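Local coordinates for protein transcriptional regulator (Saccharomonospora viridis, PDB 4KWA) that binds choline through its C-terminal domain and, as a TetR-family member, probably acts as a DNA-binding transcriptional repressor, at residues 89-94 / 177-182. Sequence-based numbering, arbitrary orientation.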
loop_
_atom_site.group_PDB
_atom_site.type_symbol
_atom_site.label_atom_id
_atom_site.label_comp_id
_atom_site.label_asym_id
_atom_site.label_seq_id
_atom_site.Cartn_x
_atom_site.Cartn_y
_atom_site.Cartn_z
ATOM N N LEU A 89 -6.523 -12.536 1.667
ATOM C CA LEU A 89 -5.143 -12.929 1.449
ATOM C C LEU A 89 -4.788 -12.944 -0.008
ATOM O O LEU A 89 -5.594 -13.330 -0.807
ATOM C CB LEU A 89 -4.915 -14.312 2.056
ATOM C CG LEU A 89 -5.242 -14.353 3.531
ATOM C CD1 LEU A 89 -4.998 -15.766 4.033
ATOM C CD2 LEU A 89 -4.508 -13.333 4.344
ATOM N N PRO A 90 -3.549 -12.600 -0.370
ATOM C CA PRO A 90 -3.214 -12.608 -1.774
ATOM C C PRO A 90 -2.820 -14.003 -2.208
ATOM O O PRO A 90 -1.675 -14.209 -2.627
ATOM C CB PRO A 90 -1.994 -11.690 -1.834
ATOM C CG PRO A 90 -1.408 -11.797 -0.470
ATOM C CD PRO A 90 -2.575 -11.824 0.444
ATOM N N THR A 91 -3.762 -14.952 -2.150
ATOM C CA THR A 91 -3.452 -16.334 -2.555
ATOM C C THR A 91 -3.218 -16.446 -4.071
ATOM O O THR A 91 -3.719 -15.676 -4.919
ATOM C CB THR A 91 -4.536 -17.259 -2.040
ATOM O OG1 THR A 91 -5.794 -16.715 -2.365
ATOM C CG2 THR A 91 -4.542 -17.287 -0.573
ATOM N N PRO A 92 -2.479 -17.491 -4.467
ATOM C CA PRO A 92 -2.225 -17.715 -5.869
ATOM C C PRO A 92 -3.489 -17.524 -6.752
ATOM O O PRO A 92 -4.554 -17.875 -6.337
ATOM C CB PRO A 92 -1.726 -19.151 -5.886
ATOM C CG PRO A 92 -1.176 -19.386 -4.505
ATOM C CD PRO A 92 -1.709 -18.358 -3.578
ATOM N N GLY A 93 -3.329 -16.925 -7.917
ATOM C CA GLY A 93 -4.416 -16.686 -8.882
ATOM C C GLY A 93 -5.063 -15.327 -8.851
ATOM O O GLY A 93 -4.404 -14.291 -8.720
ATOM N N LEU A 94 -6.378 -15.337 -8.837
ATOM C CA LEU A 94 -7.179 -14.163 -8.909
ATOM C C LEU A 94 -6.943 -13.228 -7.701
ATOM O O LEU A 94 -6.824 -12.021 -7.891
ATOM C CB LEU A 94 -8.674 -14.607 -8.969
ATOM C CG LEU A 94 -9.680 -13.456 -9.039
ATOM C CD1 LEU A 94 -9.334 -12.428 -10.075
ATOM C CD2 LEU A 94 -11.129 -13.906 -9.286
ATOM N N HIS A 177 2.367 -16.725 6.611
ATOM C CA HIS A 177 2.800 -15.858 7.745
ATOM C C HIS A 177 1.790 -14.725 7.989
ATOM O O HIS A 177 1.450 -14.436 9.116
ATOM C CB HIS A 177 4.225 -15.407 7.575
ATOM C CG HIS A 177 5.216 -16.552 7.670
ATOM N ND1 HIS A 177 5.993 -16.980 6.604
ATOM C CD2 HIS A 177 5.503 -17.399 8.698
ATOM C CE1 HIS A 177 6.749 -17.995 6.988
ATOM N NE2 HIS A 177 6.469 -18.271 8.253
HETATM N N MSE A 178 1.289 -14.145 6.902
HETATM C CA MSE A 178 0.275 -13.085 7.004
HETATM C C MSE A 178 -0.992 -13.633 7.678
HETATM O O MSE A 178 -1.654 -12.959 8.501
HETATM C CB MSE A 178 -0.003 -12.614 5.542
HETATM C CG MSE A 178 -1.206 -11.710 5.518
HETATM SE SE MSE A 178 -1.240 -10.770 3.767
HETATM C CE MSE A 178 -2.818 -9.729 4.042
ATOM N N ARG A 179 -1.396 -14.803 7.250
ATOM C CA ARG A 179 -2.548 -15.486 7.815
ATOM C C ARG A 179 -2.387 -15.671 9.301
ATOM O O ARG A 179 -3.261 -15.332 10.030
ATOM C CB ARG A 179 -2.837 -16.836 7.156
ATOM C CG ARG A 179 -4.130 -17.468 7.607
ATOM C CD ARG A 179 -4.386 -18.843 7.020
ATOM N NE ARG A 179 -4.627 -18.810 5.599
ATOM C CZ ARG A 179 -3.791 -19.260 4.684
ATOM N NH1 ARG A 179 -2.649 -19.791 5.003
ATOM N NH2 ARG A 179 -4.100 -19.181 3.421
ATOM N N GLN A 180 -1.235 -16.194 9.710
ATOM C CA GLN A 180 -0.890 -16.393 11.138
ATOM C C GLN A 180 -0.888 -15.067 11.949
ATOM O O GLN A 180 -1.490 -14.975 13.007
ATOM C CB GLN A 180 0.506 -17.069 11.262
ATOM C CG GLN A 180 0.716 -17.655 12.676
ATOM C CD GLN A 180 1.873 -18.650 12.757
ATOM O OE1 GLN A 180 1.850 -19.589 13.559
ATOM N NE2 GLN A 180 2.864 -18.472 11.897
ATOM N N HIS A 181 -0.234 -14.057 11.394
ATOM C CA HIS A 181 -0.221 -12.750 12.045
ATOM C C HIS A 181 -1.634 -12.191 12.277
ATOM O O HIS A 181 -1.974 -11.642 13.329
ATOM C CB HIS A 181 0.649 -11.782 11.202
ATOM C CG HIS A 181 0.897 -10.477 11.904
ATOM N ND1 HIS A 181 2.096 -10.197 12.546
ATOM C CD2 HIS A 181 0.052 -9.484 12.257
ATOM C CE1 HIS A 181 1.988 -9.048 13.188
ATOM N NE2 HIS A 181 0.777 -8.574 13.004
ATOM N N LEU A 182 -2.482 -12.244 11.246
ATOM C CA LEU A 182 -3.832 -11.724 11.317
ATOM C C LEU A 182 -4.736 -12.550 12.278
ATOM O O LEU A 182 -5.471 -11.973 13.059
ATOM C CB LEU A 182 -4.455 -11.671 9.909
ATOM C CG LEU A 182 -3.974 -10.536 8.997
ATOM C CD1 LEU A 182 -4.415 -10.725 7.544
ATOM C CD2 LEU A 182 -4.431 -9.203 9.571
#
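L89 meets helix 175-190 with CG anti to its own carbonyl carbon (chi1 -58°), while M178, a selenomethionine, sets CG anti to its backbone N (chi1 170°) and continues as an extended chain toward P90. The contact joins the loop between helices 77-86 and 94-109 to helix 175-190 within the all-helical C-terminal domain of this TetR-family regulator. No hydrogen bond crosses it; the two segments are held by side-chain packing, largely buried.

The two methyls of L89 divide the work. L89 CD2 lies 3.9 Å from M178 CG and 4.1 Å from L182 CD1, the leucine and selenomethionine side chains running antiparallel past one another. P90, the centre of an inverse gamma turn, meets M178 tip to tip, its ring CD 3.7 Å from M178 SE. The same proline touches W99, one of the choline-pocket residues, and the M178 side chain lies about 7 Å, nearest atoms, from the choline, which places this packing beside the ligand pocket. Helix 148-168 backs the contact, with L167 on P90, V166 on M178 and I159 and L162 on L182.

R179 closes the more exposed side. Its side chain bends and crosses that of L89 at about a right angle, and its guanidinium forms salt bridges through NE to E86 and through NH1 to D176, fixing the group beside the leucine. L89 CD1 lies 3.4 Å from R179 NE and 3.6 Å from R179 NH2, oblique to the guanidinium plane.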